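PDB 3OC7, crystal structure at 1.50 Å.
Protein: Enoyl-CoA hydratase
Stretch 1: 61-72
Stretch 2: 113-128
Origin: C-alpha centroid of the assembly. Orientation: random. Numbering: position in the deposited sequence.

Stretch 1 61-72: LAHTGGTFCAGA
Stretch 2 113-128: AAIDGHVRAGGFGLVG

Stretch 2 enters as a β-strand, 113-115, beside strand 61-63 of stretch 1; the two run parallel, their axes 21° apart and 4.9 Å at closest approach. A113 pairs with L61 (CA-CA 4.8 Å), their side chains on the same face of the sheet, with L61 in a t, p rotamer. A114 N donates a hydrogen bond to L61 O (2.9 Å, 172°), while A113 CA makes a CA-H...O contact to the same L61 O at 3.5 Å. The next direct rung is replaced by water 1, which donates to A114 O (2.8 Å) and accepts from H63 N (3.1 Å). I115 CG1 lies over one face of the F68 ring, 4.1 Å from F68 CD2. F68, in its t rotamer (chi2 -102°), points toward stretch 2 and has more of its surface covered by the other stretch than any other residue of the two.

H63 then bridges the widening gap. With chi1 at 70° (p) and chi2 at 101°, its CA-to-CB bond points sideways but the ring end comes nearer stretch 2, so that H63 NE2 accepts from D116 N (3.0 Å, 168°); H63 ND1 donates to T64 O at 3.1 Å, so both ring nitrogens are used. D116 (phi/psi -144/67) and the extended G117 (174/-173) lead into a second ladder, shifted in register by one. A CB on G117 would lie 2.5 Å from G66 O and 3.2 Å from H63 CE1, so glycine is what fits here.

In the strand that begins at H118, H118 pairs in parallel with T67 (CA-CA 4.5 Å), both side chains in m rotamers. H118 N donates to G66 O (3.2 Å), and H118 O accepts from F68 N (2.9 Å, bent to 130°). A β-bulge follows: F68, at phi/psi -64/-56, turns a corner, and C69 pairs with V119 (CA-CA 5.5 Å), whose CG2 lies 4.0 Å from F68 CB. R120 N then donates to C69 O at 3.2 Å and 173°. The R120 side chain leaves sideways and its end leads away, NH1 of R120 donating to V119 O (3.0 Å).

A type II' turn, R120 to G123, has A121 at 49/-128 and G122 at -53/-27, closed by G123 N to R120 O (3.0 Å). G71 (114/-150) packs its CA 3.7 Å from G122 N; a CB there would clash with A121 CB. Water 2 accepts from G122 N (3.1 Å) and A72 N (3.0 Å). A CB on G123 would lie 2.4 Å from C69 O, which glycine avoids; C69 SG, with chi1 t, lies 3.7 Å from G123 CA. As the helix continues through G128, L126 CB meets the F68 ring edge, 4.2 Å from F68 CE1, and V127 CG2 approaches the same F68 CE1 to 3.8 Å. Branched aliphatic side chains thus pack against the buried aromatic.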

# COMPACT_ATOMS: atom_id res chain seq x y z
N LEU A 61 22.05 7.64 -9.98
CA LEU A 61 22.06 6.83 -11.21
C LEU A 61 21.40 7.65 -12.34
O LEU A 61 20.16 7.81 -12.36
CB LEU A 61 21.33 5.49 -10.99
CG LEU A 61 21.22 4.48 -12.14
CD1 LEU A 61 22.60 4.02 -12.70
CD2 LEU A 61 20.37 3.24 -11.75
N ALA A 62 22.22 8.15 -13.29
CA ALA A 62 21.83 9.07 -14.38
C ALA A 62 21.98 8.40 -15.76
O ALA A 62 22.39 7.23 -15.85
CB ALA A 62 22.67 10.36 -14.28
N HIS A 63 21.63 9.13 -16.84
CA HIS A 63 21.76 8.60 -18.23
C HIS A 63 22.06 9.70 -19.25
O HIS A 63 21.73 10.88 -19.01
CB HIS A 63 20.51 7.79 -18.67
CG HIS A 63 19.28 8.63 -18.90
ND1 HIS A 63 18.85 9.02 -20.16
CD2 HIS A 63 18.38 9.15 -18.03
CE1 HIS A 63 17.74 9.73 -20.05
NE2 HIS A 63 17.44 9.84 -18.76
N THR A 64 22.73 9.31 -20.35
CA THR A 64 22.79 10.14 -21.57
C THR A 64 21.67 9.70 -22.52
O THR A 64 21.07 8.63 -22.35
CB THR A 64 24.18 10.06 -22.29
OG1 THR A 64 24.43 8.72 -22.73
CG2 THR A 64 25.31 10.54 -21.38
N GLY A 65 21.40 10.53 -23.53
CA GLY A 65 20.40 10.22 -24.56
C GLY A 65 18.92 10.32 -24.18
O GLY A 65 18.59 10.66 -23.05
N GLY A 66 18.03 10.01 -25.13
CA GLY A 66 16.58 10.15 -24.96
C GLY A 66 15.86 8.97 -24.31
O GLY A 66 14.64 9.04 -24.08
N THR A 67 16.61 7.89 -24.04
CA THR A 67 16.09 6.68 -23.38
C THR A 67 16.92 6.40 -22.10
O THR A 67 18.16 6.30 -22.15
CB THR A 67 16.12 5.44 -24.36
OG1 THR A 67 15.22 5.66 -25.45
CG2 THR A 67 15.73 4.11 -23.66
N PHE A 68 16.23 6.27 -20.96
CA PHE A 68 16.88 5.85 -19.69
C PHE A 68 17.43 4.42 -19.83
O PHE A 68 18.65 4.20 -19.63
CB PHE A 68 15.91 5.98 -18.48
CG PHE A 68 16.45 5.39 -17.17
CD1 PHE A 68 16.00 4.13 -16.73
CD2 PHE A 68 17.40 6.06 -16.39
CE1 PHE A 68 16.47 3.56 -15.54
CE2 PHE A 68 17.88 5.50 -15.17
CZ PHE A 68 17.41 4.23 -14.76
N CYS A 69 16.55 3.48 -20.18
CA CYS A 69 16.87 2.05 -20.41
C CYS A 69 15.67 1.32 -21.01
O CYS A 69 14.58 1.35 -20.45
CB CYS A 69 17.30 1.35 -19.09
SG CYS A 69 17.69 -0.45 -19.22
N ALA A 70 15.88 0.63 -22.14
CA ALA A 70 14.77 -0.04 -22.83
C ALA A 70 14.73 -1.56 -22.67
O ALA A 70 13.93 -2.24 -23.33
CB ALA A 70 14.72 0.34 -24.29
N GLY A 71 15.59 -2.09 -21.80
CA GLY A 71 15.55 -3.51 -21.44
C GLY A 71 16.76 -4.31 -21.89
O GLY A 71 17.86 -3.77 -22.00
N ALA A 72 16.54 -5.59 -22.14
CA ALA A 72 17.62 -6.52 -22.51
C ALA A 72 18.21 -6.27 -23.90
O ALA A 72 17.52 -5.80 -24.81
CB ALA A 72 17.15 -7.96 -22.39
N ALA A 113 17.55 7.58 -8.57
CA ALA A 113 17.48 7.61 -10.06
C ALA A 113 17.11 9.00 -10.58
O ALA A 113 16.18 9.67 -10.06
CB ALA A 113 16.49 6.55 -10.58
N ALA A 114 17.82 9.43 -11.63
CA ALA A 114 17.55 10.70 -12.33
C ALA A 114 17.14 10.40 -13.79
O ALA A 114 18.00 10.14 -14.65
CB ALA A 114 18.79 11.65 -12.27
N ILE A 115 15.82 10.41 -14.05
CA ILE A 115 15.21 9.95 -15.31
C ILE A 115 14.71 11.15 -16.13
O ILE A 115 13.95 11.96 -15.62
CB ILE A 115 13.99 8.98 -15.03
CG1 ILE A 115 14.40 7.79 -14.11
CG2 ILE A 115 13.30 8.51 -16.32
CD1 ILE A 115 13.21 7.20 -13.26
N ASP A 116 15.11 11.26 -17.41
CA ASP A 116 14.43 12.22 -18.35
C ASP A 116 14.37 11.62 -19.77
O ASP A 116 15.01 12.11 -20.73
CB ASP A 116 15.07 13.63 -18.34
CG ASP A 116 14.13 14.72 -18.87
OD1 ASP A 116 12.88 14.53 -18.87
OD2 ASP A 116 14.64 15.78 -19.31
N GLY A 117 13.59 10.55 -19.91
CA GLY A 117 13.52 9.76 -21.15
C GLY A 117 12.67 8.51 -21.01
O GLY A 117 12.03 8.31 -19.96
N HIS A 118 12.66 7.66 -22.04
CA HIS A 118 11.80 6.48 -22.09
C HIS A 118 12.31 5.33 -21.19
O HIS A 118 13.53 5.10 -21.07
CB HIS A 118 11.62 6.00 -23.55
CG HIS A 118 11.18 7.09 -24.49
ND1 HIS A 118 9.98 7.76 -24.37
CD2 HIS A 118 11.79 7.62 -25.59
CE1 HIS A 118 9.87 8.65 -25.34
NE2 HIS A 118 10.95 8.59 -26.09
N VAL A 119 11.35 4.65 -20.54
CA VAL A 119 11.61 3.46 -19.70
C VAL A 119 10.74 2.27 -20.19
O VAL A 119 9.50 2.38 -20.27
CB VAL A 119 11.29 3.76 -18.20
CG1 VAL A 119 11.46 2.49 -17.29
CG2 VAL A 119 12.11 4.95 -17.67
N ARG A 120 11.38 1.15 -20.55
CA ARG A 120 10.66 -0.07 -21.00
C ARG A 120 11.32 -1.34 -20.42
O ARG A 120 12.51 -1.35 -20.10
CB ARG A 120 10.62 -0.18 -22.55
CG ARG A 120 10.02 0.99 -23.34
CD ARG A 120 8.49 1.08 -23.20
NE ARG A 120 7.90 2.12 -24.05
CZ ARG A 120 7.84 3.41 -23.75
NH1 ARG A 120 8.33 3.86 -22.59
NH2 ARG A 120 7.30 4.27 -24.60
N ALA A 121 10.53 -2.42 -20.30
CA ALA A 121 11.01 -3.78 -19.94
C ALA A 121 11.92 -3.81 -18.70
O ALA A 121 11.54 -3.27 -17.66
CB ALA A 121 11.67 -4.49 -21.15
N GLY A 122 13.11 -4.42 -18.79
CA GLY A 122 14.06 -4.49 -17.69
C GLY A 122 14.42 -3.15 -17.05
O GLY A 122 14.83 -3.11 -15.90
N GLY A 123 14.32 -2.06 -17.82
CA GLY A 123 14.52 -0.72 -17.25
C GLY A 123 13.66 -0.41 -16.02
O GLY A 123 14.12 0.28 -15.11
N PHE A 124 12.43 -0.95 -15.99
CA PHE A 124 11.51 -0.79 -14.84
C PHE A 124 12.13 -1.36 -13.55
O PHE A 124 11.92 -0.83 -12.46
CB PHE A 124 10.17 -1.50 -15.08
CG PHE A 124 9.15 -0.70 -15.87
CD1 PHE A 124 9.09 -0.81 -17.26
CD2 PHE A 124 8.19 0.07 -15.22
CE1 PHE A 124 8.11 -0.10 -17.99
CE2 PHE A 124 7.20 0.80 -15.93
CZ PHE A 124 7.18 0.72 -17.33
N GLY A 125 12.89 -2.46 -13.69
CA GLY A 125 13.52 -3.11 -12.53
C GLY A 125 14.59 -2.25 -11.86
O GLY A 125 14.69 -2.25 -10.63
N LEU A 126 15.38 -1.52 -12.66
CA LEU A 126 16.32 -0.51 -12.13
C LEU A 126 15.61 0.62 -11.37
O LEU A 126 16.01 0.96 -10.23
CB LEU A 126 17.21 0.10 -13.23
CG LEU A 126 18.22 -0.79 -13.94
CD1 LEU A 126 19.13 0.04 -14.87
CD2 LEU A 126 19.04 -1.62 -12.97
N VAL A 127 14.56 1.19 -11.99
CA VAL A 127 13.76 2.24 -11.33
C VAL A 127 13.18 1.73 -9.99
O VAL A 127 13.25 2.44 -8.97
CB VAL A 127 12.63 2.79 -12.30
CG1 VAL A 127 11.73 3.81 -11.58
CG2 VAL A 127 13.23 3.39 -13.61
N GLY A 128 12.58 0.54 -10.00
CA GLY A 128 12.04 -0.07 -8.77
C GLY A 128 13.06 -0.32 -7.65
O GLY A 128 12.74 -0.10 -6.46
O HOH W 1 19.96 11.62 -15.99
O HOH W 2 14.24 -6.71 -20.60